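Local coordinates for protein PspGI restriction endonuclease (Pyrococcus sp. GI-H, PDB 3BM3) that binds DNA, flipping bases in its complex with substrate, and probably cuts it as a type II restriction endonuclease of the PD-(D/E)XK clan, at residues I253-F256 against L257-H260; V33-L36 against L37-F41. The protein carries 2 engineered substitutions. All blocks are in the same frame, centred on the assembly; numbering follows the deposited sequence. Where two conformers were deposited one is given.

Contact 1 of 2, residues I253-F256 against L257-H260; sequences IIQF and LNKH
Phe256 and His260, four residues apart at the C-terminal end of helix 249-259, pack as an offset stack. The ring centroids are 3.8 Å apart and the planes differ by 15°, so the two rings lie nearly parallel. The solvent-exposed imidazole covers one face of the buried phenyl ring, with His260 CD2 over its centre; in the reverse sense the phenyl ring is displaced, and its CE1 meets the imidazole face towards the rim, 3.2 Å from His260 NE2. The torsions of the two residues differ in a way that brings the rings together: Phe256 CG is anti to its own backbone N (chi1 175°), which sends the phenyl ring on towards the C-terminus, whereas His260 CG lies beside its own N (chi1 -68°), which turns the imidazole back over it. The same pair is tied through the backbone, His260 N donating to Phe256 O at 3.0 Å. Leu257 CD2 reaches the phenyl ring at its edge, in plane, and Leu257 CD1 lies 3.7 Å from Ile253 CG2, the two aliphatic side chains running side by side. Ile253 and Phe256 continue this apolar side onto Ile155 of strand 155-160. The side formed by Ile254, Gln255 and Asn258 is more open. There Asn258 turns its amide alongside Ile254, ND2 standing 3.5 Å from Ile254 CG2, while Gln255 NE2 is engaged one turn back by Asp251 OD1. Backbone geometry changes along the same stretch: the bond from Leu257 N to Ile253 O is nearly straight, but that from Lys259 N to Gln255 O is strongly bent, and Lys259 N adds a weak i+3 bond to Phe256 O. These contacts form the last turn of an amphipathic helix whose apolar side packs against the central mixed sheet.

Contact 2 of 2, residues V33-L36 against L37-F41; sequences VDEL and LDRLF
Val33 and Leu37 meet across one turn of the short helix 33-38, an i to i+4 apolar pair whose side chains cross at a slant instead of running alongside each other. Val33 CG1 is the branch that touches, 3.7 Å from Leu37 CD1; chi1 of 162° sets it anti to the backbone N, on the side of the carbonyl carbon, where Leu37 CD1 arrives. Leu37 N donates to Val33 O at 2.8 Å, fixing the spacing of the pair. Leu37 continues onto Ile55 and Leu111, while Val33 packs on Ile28 of the preceding helix. On a more polar side, in the conformer of Arg39 given, Glu35 and Arg39 lie side by side and point the same way, with carboxylate and guanidinium planes 29° apart, yet they meet through Arg39 CD, 4.0 Å from Glu35 OE2. Their charged atoms remain apart, Glu35 OE2 being 5.2 Å from Arg39 NE; in this conformer the guanidinium instead forms a salt bridge with Glu42 and a hydrogen bond to Lys43 O. An i to i+3 bond follows: Arg39 N approaches Leu36 O at 2.9 Å from above the carbonyl plane, 63° out of it.

How the contacts relate
Contact 2 comes first along the chain, near the N-terminus on helix 33-38, and contact 1 closes the modelled chain on helix 249-259. Their centres are 22 Å apart and their nearest atoms about 8 Å, so they do not touch. What they share is the C-terminal end of helix 85-115: Phe115 receives Ile254 from contact 1 and Leu40 from contact 2, and Leu112 and Leu111 of this helix pack on Ile253 and Leu37 respectively. This long helix thus lies between helix 33-38 and the C-terminal helix 249-259, which itself packs on the mixed sheet. Both contacts are structural packing, with nearest atoms about 16 Å (contact 1) and 13 Å (contact 2) from the bound DNA.

Contact 1 of 2, residues I253-F256 against L257-H260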
ATOM      1  N   ILE C 253     -11.395 -22.957   6.664  1.00 11.81           N
ATOM      2  CA  ILE C 253     -10.787 -22.828   7.976  1.00 12.12           C
ATOM      3  C   ILE C 253     -11.228 -24.008   8.846  1.00 12.47           C
ATOM      4  O   ILE C 253     -10.424 -24.652   9.515  1.00 13.30           O
ATOM      5  CB  ILE C 253     -11.198 -21.531   8.663  1.00 12.44           C
ATOM      6  CG1 ILE C 253     -10.556 -20.335   7.967  1.00 12.17           C
ATOM      7  CG2 ILE C 253     -10.773 -21.546  10.124  1.00 12.31           C
ATOM      8  CD1 ILE C 253     -11.270 -19.006   8.315  1.00 12.05           C
ATOM      9  N   ILE C 254     -12.526 -24.274   8.820  1.00 13.62           N
ATOM     10  CA  ILE C 254     -13.095 -25.414   9.583  1.00 14.31           C
ATOM     11  C   ILE C 254     -12.357 -26.702   9.205  1.00 15.15           C
ATOM     12  O   ILE C 254     -11.957 -27.483  10.074  1.00 15.62           O
ATOM     13  CB  ILE C 254     -14.604 -25.560   9.326  1.00 15.10           C
ATOM     14  CG1 ILE C 254     -15.365 -24.457  10.095  1.00 15.99           C
ATOM     15  CG2 ILE C 254     -15.088 -26.941   9.792  1.00 14.48           C
ATOM     16  CD1 ILE C 254     -16.772 -24.215   9.621  1.00 18.55           C
ATOM     17  N   GLN C 255     -12.176 -26.939   7.917  1.00 15.58           N
ATOM     18  CA  GLN C 255     -11.533 -28.179   7.465  1.00 16.72           C
ATOM     19  C   GLN C 255     -10.057 -28.217   7.829  1.00 17.09           C
ATOM     20  O   GLN C 255      -9.500 -29.261   8.186  1.00 16.45           O
ATOM     21  CB  GLN C 255     -11.684 -28.350   5.966  1.00 17.40           C
ATOM     22  CG  GLN C 255     -13.136 -28.420   5.490  1.00 19.44           C
ATOM     23  CD  GLN C 255     -13.895 -29.577   6.093  1.00 22.99           C
ATOM     24  OE1 GLN C 255     -13.339 -30.647   6.285  1.00 25.65           O
ATOM     25  NE2 GLN C 255     -15.177 -29.376   6.367  1.00 27.20           N
ATOM     26  N   PHE C 256      -9.414 -27.068   7.727  1.00 17.22           N
ATOM     27  CA  PHE C 256      -8.053 -26.952   8.170  1.00 18.77           C
ATOM     28  C   PHE C 256      -7.945 -27.291   9.650  1.00 19.12           C
ATOM     29  O   PHE C 256      -7.109 -28.081  10.032  1.00 21.12           O
ATOM     30  CB  PHE C 256      -7.527 -25.543   7.939  1.00 18.21           C
ATOM     31  CG  PHE C 256      -6.171 -25.331   8.491  1.00 19.44           C
ATOM     32  CD1 PHE C 256      -5.041 -25.529   7.703  1.00 18.80           C
ATOM     33  CD2 PHE C 256      -6.018 -24.931   9.814  1.00 17.76           C
ATOM     34  CE1 PHE C 256      -3.775 -25.333   8.248  1.00 20.77           C
ATOM     35  CE2 PHE C 256      -4.786 -24.762  10.362  1.00 19.08           C
ATOM     36  CZ  PHE C 256      -3.648 -24.958   9.579  1.00 18.65           C
ATOM     37  N   LEU C 257      -8.793 -26.703  10.480  1.00 20.54           N
ATOM     38  CA  LEU C 257      -8.691 -26.906  11.937  1.00 21.77           C
ATOM     39  C   LEU C 257      -9.026 -28.348  12.305  1.00 23.00           C
ATOM     40  O   LEU C 257      -8.391 -28.908  13.184  1.00 22.51           O
ATOM     41  CB  LEU C 257      -9.597 -25.941  12.691  1.00 21.84           C
ATOM     42  CG  LEU C 257      -9.169 -24.467  12.610  1.00 20.70           C
ATOM     43  CD1 LEU C 257     -10.245 -23.603  13.214  1.00 21.88           C
ATOM     44  CD2 LEU C 257      -7.802 -24.232  13.272  1.00 22.12           C
ATOM     45  N   ASN C 258      -9.993 -28.936  11.599  1.00 24.33           N
ATOM     46  CA  ASN C 258     -10.356 -30.355  11.776  1.00 26.26           C
ATOM     47  C   ASN C 258      -9.190 -31.300  11.465  1.00 27.90           C
ATOM     48  O   ASN C 258      -9.110 -32.405  12.026  1.00 28.43           O
ATOM     49  CB  ASN C 258     -11.550 -30.728  10.883  1.00 26.55           C
ATOM     50  CG  ASN C 258     -12.875 -30.116  11.360  1.00 28.16           C
ATOM     51  OD1 ASN C 258     -12.978 -29.624  12.478  1.00 30.93           O
ATOM     52  ND2 ASN C 258     -13.898 -30.159  10.500  1.00 31.60           N
ATOM     53  N   LYS C 259      -8.330 -30.893  10.535  1.00 29.02           N
ATOM     54  CA  LYS C 259      -7.173 -31.689  10.135  1.00 31.15           C
ATOM     55  C   LYS C 259      -5.989 -31.469  11.074  1.00 32.13           C
ATOM     56  O   LYS C 259      -5.185 -32.374  11.286  1.00 32.76           O
ATOM     57  CB  LYS C 259      -6.762 -31.389   8.689  1.00 31.55           C
ATOM     58  CG  LYS C 259      -7.621 -32.101   7.632  1.00 34.00           C
ATOM     59  CD  LYS C 259      -7.130 -31.845   6.192  1.00 37.08           C
ATOM     60  CE  LYS C 259      -5.663 -32.268   5.979  1.00 38.83           C
ATOM     61  NZ  LYS C 259      -5.249 -32.335   4.533  1.00 39.39           N
ATOM     62  N   HIS C 260      -5.895 -30.277  11.653  1.00 33.21           N
ATOM     63  CA  HIS C 260      -4.712 -29.898  12.433  1.00 34.21           C
ATOM     64  C   HIS C 260      -4.926 -30.003  13.944  1.00 35.08           C
ATOM     65  O   HIS C 260      -4.125 -29.464  14.724  1.00 36.31           O
ATOM     66  CB  HIS C 260      -4.238 -28.507  12.011  1.00 34.04           C
ATOM     67  CG  HIS C 260      -3.681 -28.473  10.623  1.00 33.97           C
ATOM     68  ND1 HIS C 260      -2.334 -28.344  10.366  1.00 34.98           N
ATOM     69  CD2 HIS C 260      -4.286 -28.587   9.416  1.00 33.48           C
ATOM     70  CE1 HIS C 260      -2.134 -28.360   9.059  1.00 35.74           C
ATOM     71  NE2 HIS C 260      -3.303 -28.517   8.460  1.00 35.18           N
TER

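Contact 2 of 2, residues V33-L36 against L37-F41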
ATOM      1  N   VAL C  33     -29.194  -9.101   9.987  1.00 20.04           N
ATOM      2  CA  VAL C  33     -28.107  -9.989   9.598  1.00 20.17           C
ATOM      3  C   VAL C  33     -28.064 -11.262  10.439  1.00 20.22           C
ATOM      4  O   VAL C  33     -27.661 -12.308   9.955  1.00 20.01           O
ATOM      5  CB  VAL C  33     -26.755  -9.253   9.661  1.00 19.74           C
ATOM      6  CG1 VAL C  33     -25.579 -10.223   9.705  1.00 19.81           C
ATOM      7  CG2 VAL C  33     -26.655  -8.297   8.476  1.00 20.38           C
ATOM      8  N   ASP C  34     -28.480 -11.188  11.690  1.00 20.90           N
ATOM      9  CA  ASP C  34     -28.452 -12.377  12.520  1.00 22.02           C
ATOM     10  C   ASP C  34     -29.412 -13.417  11.966  1.00 21.88           C
ATOM     11  O   ASP C  34     -29.117 -14.598  12.014  1.00 21.40           O
ATOM     12  CB  ASP C  34     -28.710 -12.054  13.972  1.00 23.31           C
ATOM     13  CG  ASP C  34     -27.583 -11.232  14.587  1.00 25.69           C
ATOM     14  OD1 ASP C  34     -26.465 -11.152  13.991  1.00 26.83           O
ATOM     15  OD2 ASP C  34     -27.819 -10.659  15.669  1.00 32.37           O
ATOM     16  N   GLU C  35     -30.506 -12.970  11.365  1.00 21.74           N
ATOM     17  CA  GLU C  35     -31.428 -13.911  10.729  1.00 22.48           C
ATOM     18  C   GLU C  35     -30.886 -14.409   9.389  1.00 21.72           C
ATOM     19  O   GLU C  35     -31.101 -15.568   9.032  1.00 21.46           O
ATOM     20  CB  GLU C  35     -32.832 -13.313  10.606  1.00 23.26           C
ATOM     21  CG  GLU C  35     -33.202 -12.752   9.238  1.00 27.30           C
ATOM     22  CD  GLU C  35     -33.723 -13.814   8.281  1.00 32.03           C
ATOM     23  OE1 GLU C  35     -34.588 -14.629   8.692  1.00 36.11           O
ATOM     24  OE2 GLU C  35     -33.282 -13.824   7.107  1.00 37.01           O
ATOM     25  N   LEU C  36     -30.189 -13.560   8.642  1.00 20.78           N
ATOM     26  CA  LEU C  36     -29.479 -13.997   7.431  1.00 21.00           C
ATOM     27  C   LEU C  36     -28.419 -15.057   7.755  1.00 20.27           C
ATOM     28  O   LEU C  36     -28.310 -16.072   7.076  1.00 19.08           O
ATOM     29  CB  LEU C  36     -28.778 -12.832   6.738  1.00 21.70           C
ATOM     30  CG  LEU C  36     -29.654 -11.772   6.080  1.00 22.03           C
ATOM     31  CD1 LEU C  36     -28.769 -10.621   5.680  1.00 21.81           C
ATOM     32  CD2 LEU C  36     -30.413 -12.352   4.893  1.00 23.97           C
ATOM     33  N   LEU C  37     -27.622 -14.808   8.790  1.00 20.01           N
ATOM     34  CA  LEU C  37     -26.592 -15.768   9.179  1.00 20.19           C
ATOM     35  C   LEU C  37     -27.206 -17.111   9.576  1.00 20.07           C
ATOM     36  O   LEU C  37     -26.640 -18.157   9.283  1.00 19.52           O
ATOM     37  CB  LEU C  37     -25.757 -15.226  10.321  1.00 20.44           C
ATOM     38  CG  LEU C  37     -24.877 -14.031   9.990  1.00 21.70           C
ATOM     39  CD1 LEU C  37     -24.430 -13.327  11.270  1.00 22.61           C
ATOM     40  CD2 LEU C  37     -23.664 -14.511   9.156  1.00 21.86           C
ATOM     41  N   ASP C  38     -28.369 -17.079  10.218  1.00 20.23           N
ATOM     42  CA  ASP C  38     -29.122 -18.306  10.542  1.00 20.81           C
ATOM     43  C   ASP C  38     -29.494 -19.119   9.300  1.00 20.91           C
ATOM     44  O   ASP C  38     -29.761 -20.321   9.395  1.00 21.27           O
ATOM     45  CB  ASP C  38     -30.439 -17.981  11.239  1.00 21.25           C
ATOM     46  CG  ASP C  38     -30.262 -17.416  12.616  1.00 22.55           C
ATOM     47  OD1 ASP C  38     -29.171 -17.564  13.206  1.00 25.66           O
ATOM     48  OD2 ASP C  38     -31.227 -16.792  13.091  1.00 23.32           O
ATOM     49  N   ARG C  39     -29.536 -18.442   8.158  0.50 21.02           N
ATOM     50  CA  ARG C  39     -29.953 -19.028   6.894  0.50 21.31           C
ATOM     51  C   ARG C  39     -28.770 -19.204   5.930  0.50 20.64           C
ATOM     52  O   ARG C  39     -28.959 -19.345   4.728  0.50 20.33           O
ATOM     53  CB  ARG C  39     -31.015 -18.132   6.270  0.50 21.84           C
ATOM     54  CG  ARG C  39     -32.303 -18.044   7.106  0.50 23.87           C
ATOM     55  CD  ARG C  39     -33.523 -17.732   6.249  0.50 26.71           C
ATOM     56  NE  ARG C  39     -33.578 -18.581   5.056  0.50 28.50           N
ATOM     57  CZ  ARG C  39     -33.857 -19.885   5.057  0.50 29.99           C
ATOM     58  NH1 ARG C  39     -34.135 -20.528   6.189  0.50 31.63           N
ATOM     59  NH2 ARG C  39     -33.873 -20.553   3.913  0.50 30.37           N
ATOM     60  N   LEU C  40     -27.558 -19.212   6.470  1.00 20.59           N
ATOM     61  CA  LEU C  40     -26.336 -19.281   5.654  1.00 20.69           C
ATOM     62  C   LEU C  40     -26.360 -20.544   4.774  1.00 20.96           C
ATOM     63  O   LEU C  40     -26.681 -21.639   5.262  1.00 20.27           O
ATOM     64  CB  LEU C  40     -25.104 -19.303   6.558  1.00 20.67           C
ATOM     65  CG  LEU C  40     -23.862 -18.454   6.249  1.00 23.23           C
ATOM     66  CD1 LEU C  40     -24.000 -17.404   5.180  1.00 19.68           C
ATOM     67  CD2 LEU C  40     -23.321 -17.886   7.559  1.00 20.95           C
ATOM     68  N   PHE C  41     -26.072 -20.340   3.488  1.00 20.76           N
ATOM     69  CA  PHE C  41     -25.973 -21.385   2.455  1.00 21.84           C
ATOM     70  C   PHE C  41     -27.322 -21.960   2.041  1.00 23.57           C
ATOM     71  O   PHE C  41     -27.393 -22.948   1.294  1.00 23.85           O
ATOM     72  CB  PHE C  41     -24.991 -22.474   2.867  1.00 20.82           C
ATOM     73  CG  PHE C  41     -23.639 -21.967   3.111  1.00 20.89           C
ATOM     74  CD1 PHE C  41     -22.944 -21.336   2.086  1.00 18.25           C
ATOM     75  CD2 PHE C  41     -23.047 -22.093   4.353  1.00 18.77           C
ATOM     76  CE1 PHE C  41     -21.676 -20.874   2.291  1.00 18.85           C
ATOM     77  CE2 PHE C  41     -21.777 -21.616   4.564  1.00 18.96           C
ATOM     78  CZ  PHE C  41     -21.090 -20.998   3.548  1.00 17.21           C
TER